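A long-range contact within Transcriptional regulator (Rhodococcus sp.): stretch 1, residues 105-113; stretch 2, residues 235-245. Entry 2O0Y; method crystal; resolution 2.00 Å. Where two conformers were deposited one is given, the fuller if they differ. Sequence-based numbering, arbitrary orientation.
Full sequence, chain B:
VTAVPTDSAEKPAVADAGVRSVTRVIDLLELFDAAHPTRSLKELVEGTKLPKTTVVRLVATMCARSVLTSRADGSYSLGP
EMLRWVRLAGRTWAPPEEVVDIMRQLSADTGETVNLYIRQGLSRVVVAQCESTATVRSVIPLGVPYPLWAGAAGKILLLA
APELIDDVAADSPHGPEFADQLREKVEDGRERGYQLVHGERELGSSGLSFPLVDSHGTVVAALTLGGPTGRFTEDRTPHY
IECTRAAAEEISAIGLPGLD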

# COMPACT_ATOMS: atom_id res chain seq x y z
N GLN B 105 -18.28 23.50 -5.24
CA GLN B 105 -19.41 24.15 -5.91
C GLN B 105 -20.67 23.26 -5.94
O GLN B 105 -21.80 23.73 -5.74
CB GLN B 105 -18.99 24.63 -7.31
CG GLN B 105 -20.06 25.47 -8.01
CD GLN B 105 -20.32 26.78 -7.29
OE1 GLN B 105 -19.39 27.45 -6.86
NE2 GLN B 105 -21.61 27.13 -7.14
N LEU B 106 -20.49 21.98 -6.17
CA LEU B 106 -21.59 21.00 -6.12
C LEU B 106 -22.25 21.04 -4.75
O LEU B 106 -23.48 21.01 -4.64
CB LEU B 106 -21.03 19.56 -6.36
CG LEU B 106 -22.11 18.48 -6.35
CD1 LEU B 106 -23.28 18.87 -7.35
CD2 LEU B 106 -21.49 17.10 -6.66
N SER B 107 -21.44 21.07 -3.69
CA SER B 107 -22.02 21.18 -2.34
C SER B 107 -22.85 22.46 -2.18
O SER B 107 -23.98 22.43 -1.68
CB SER B 107 -20.93 21.11 -1.27
OG SER B 107 -21.56 21.08 -0.03
N ALA B 108 -22.32 23.58 -2.65
CA ALA B 108 -23.06 24.86 -2.62
C ALA B 108 -24.33 24.78 -3.45
O ALA B 108 -25.38 25.32 -3.06
CB ALA B 108 -22.20 25.98 -3.15
N ASP B 109 -24.24 24.13 -4.61
CA ASP B 109 -25.36 24.11 -5.58
C ASP B 109 -26.47 23.17 -5.08
O ASP B 109 -27.64 23.40 -5.34
CB ASP B 109 -24.83 23.61 -6.94
CG ASP B 109 -24.09 24.71 -7.73
OD1 ASP B 109 -24.06 25.88 -7.29
OD2 ASP B 109 -23.55 24.39 -8.83
N THR B 110 -26.12 22.10 -4.35
CA THR B 110 -27.16 21.14 -3.93
C THR B 110 -27.58 21.34 -2.46
O THR B 110 -28.67 20.93 -2.07
CB THR B 110 -26.70 19.67 -4.07
OG1 THR B 110 -25.50 19.51 -3.31
CG2 THR B 110 -26.44 19.27 -5.54
N GLY B 111 -26.69 21.90 -1.63
CA GLY B 111 -26.97 22.05 -0.21
C GLY B 111 -26.63 20.80 0.59
O GLY B 111 -26.90 20.71 1.80
N GLU B 112 -26.00 19.83 -0.10
CA GLU B 112 -25.63 18.55 0.49
C GLU B 112 -24.12 18.34 0.58
O GLU B 112 -23.37 18.95 -0.21
CB GLU B 112 -26.26 17.40 -0.31
CG GLU B 112 -27.76 17.48 -0.51
CD GLU B 112 -28.58 17.54 0.75
OE1 GLU B 112 -28.03 17.32 1.84
OE2 GLU B 112 -29.82 17.72 0.63
N THR B 113 -23.71 17.50 1.53
CA THR B 113 -22.32 17.09 1.67
C THR B 113 -21.95 16.25 0.47
O THR B 113 -22.73 15.37 0.08
CB THR B 113 -22.12 16.29 2.95
OG1 THR B 113 -22.28 17.20 4.07
CG2 THR B 113 -20.65 15.66 2.99
N ASP B 235 -39.16 17.25 -6.31
CA ASP B 235 -38.77 18.59 -6.78
C ASP B 235 -37.25 18.80 -6.83
O ASP B 235 -36.72 19.49 -7.71
CB ASP B 235 -39.40 19.67 -5.88
N ARG B 236 -36.53 18.20 -5.89
CA ARG B 236 -35.12 18.50 -5.78
C ARG B 236 -34.24 17.55 -6.53
O ARG B 236 -33.18 17.97 -7.01
CB ARG B 236 -34.65 18.61 -4.30
CG ARG B 236 -35.30 19.79 -3.56
CD ARG B 236 -34.99 19.82 -2.08
NE ARG B 236 -33.56 20.01 -1.78
CZ ARG B 236 -32.92 21.18 -1.76
NH1 ARG B 236 -33.56 22.29 -2.06
NH2 ARG B 236 -31.62 21.23 -1.46
N THR B 237 -34.61 16.27 -6.59
CA THR B 237 -33.65 15.30 -7.14
C THR B 237 -33.27 15.52 -8.60
O THR B 237 -32.12 15.33 -8.93
CB THR B 237 -34.01 13.83 -6.90
OG1 THR B 237 -35.33 13.61 -7.34
CG2 THR B 237 -33.95 13.52 -5.42
N PRO B 238 -34.21 15.94 -9.49
CA PRO B 238 -33.71 16.22 -10.86
C PRO B 238 -32.49 17.16 -10.89
O PRO B 238 -31.60 16.95 -11.69
CB PRO B 238 -34.91 16.92 -11.55
CG PRO B 238 -36.08 16.53 -10.79
CD PRO B 238 -35.67 16.14 -9.39
N HIS B 239 -32.49 18.19 -10.05
CA HIS B 239 -31.43 19.22 -10.03
C HIS B 239 -30.19 18.62 -9.38
O HIS B 239 -29.07 18.85 -9.83
CB HIS B 239 -31.90 20.50 -9.27
CG HIS B 239 -30.87 21.60 -9.22
ND1 HIS B 239 -30.25 22.00 -8.05
CD2 HIS B 239 -30.34 22.37 -10.21
CE1 HIS B 239 -29.40 22.98 -8.32
NE2 HIS B 239 -29.44 23.23 -9.61
N TYR B 240 -30.40 17.84 -8.31
CA TYR B 240 -29.30 17.08 -7.69
C TYR B 240 -28.63 16.22 -8.72
O TYR B 240 -27.39 16.22 -8.86
CB TYR B 240 -29.83 16.17 -6.57
CG TYR B 240 -30.10 16.83 -5.23
CD1 TYR B 240 -30.33 18.19 -5.13
CD2 TYR B 240 -30.15 16.06 -4.07
CE1 TYR B 240 -30.56 18.79 -3.92
CE2 TYR B 240 -30.41 16.65 -2.84
CZ TYR B 240 -30.60 18.00 -2.77
OH TYR B 240 -30.87 18.63 -1.57
N ILE B 241 -29.41 15.42 -9.43
CA ILE B 241 -28.88 14.59 -10.55
C ILE B 241 -28.16 15.43 -11.65
O ILE B 241 -27.07 15.07 -12.09
CB ILE B 241 -30.02 13.69 -11.17
CG1 ILE B 241 -30.54 12.65 -10.16
CG2 ILE B 241 -29.53 13.04 -12.46
CD1 ILE B 241 -31.90 12.00 -10.49
N GLU B 242 -28.78 16.52 -12.12
CA GLU B 242 -28.17 17.37 -13.13
C GLU B 242 -26.84 17.97 -12.68
O GLU B 242 -25.88 18.00 -13.46
CB GLU B 242 -29.10 18.49 -13.54
CG GLU B 242 -28.67 19.23 -14.75
CD GLU B 242 -29.83 20.01 -15.34
OE1 GLU B 242 -30.71 20.40 -14.57
OE2 GLU B 242 -29.88 20.16 -16.59
N CYS B 243 -26.77 18.48 -11.44
CA CYS B 243 -25.51 19.02 -10.92
C CYS B 243 -24.47 17.94 -10.72
O CYS B 243 -23.29 18.16 -11.01
CB CYS B 243 -25.70 19.78 -9.61
SG CYS B 243 -26.82 21.19 -9.82
N THR B 244 -24.88 16.79 -10.17
CA THR B 244 -23.89 15.76 -9.85
C THR B 244 -23.37 15.13 -11.13
O THR B 244 -22.21 14.77 -11.22
CB THR B 244 -24.45 14.74 -8.86
OG1 THR B 244 -24.96 15.44 -7.74
CG2 THR B 244 -23.34 13.81 -8.33
N ARG B 245 -24.23 15.01 -12.14
CA ARG B 245 -23.82 14.44 -13.44
C ARG B 245 -22.76 15.30 -14.06
O ARG B 245 -21.77 14.77 -14.54
CB ARG B 245 -25.00 14.37 -14.43
CG ARG B 245 -24.62 13.63 -15.70
CD ARG B 245 -25.74 13.72 -16.79
NE ARG B 245 -26.97 13.02 -16.39
CZ ARG B 245 -27.11 11.69 -16.35
NH1 ARG B 245 -26.10 10.90 -16.69
NH2 ARG B 245 -28.28 11.15 -16.01

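The one hydrogen bond across this contact has its acceptor beyond the end of a helix: Tyr240 OH donates to Glu112 OE2 at 2.6 Å, reaching a carboxylate in the loop that follows helix 105-110. The phenol is itself held from its own side, since Arg236 NE and NH2 both donate to Tyr240 OH, at 3.0 and 2.7 Å. The hydroxyl thus accepts from a cation and donates to an anion, a relay that joins two charges too far apart for a salt bridge, with Arg236 NH2 4.5 Å from Glu112 OE2. Thr110 O also lies 3.0 Å from Arg236 NH2, but the angle is too poor for a hydrogen bond.

The tyrosine ring does a second job. Thr110 CB sits over the face of the Tyr240 ring, 4.3 Å from its centroid, in a CH-pi contact, while Thr110 OG1 turns back to its own helix and bonds Leu106 O at 2.8 Å. The methine can therefore pack without stranding the hydroxyl.

The helices run nearly antiparallel, at 167°, with axes 10.0 Å apart at closest approach. Farther along, Leu106 CD1 packs 3.4 Å from Cys243 CB. Gly111, the first residue after the first helix, has positive phi, where a CB would jam against the carbonyl O of Thr110 and lie 3.7 Å from Arg236 NH2.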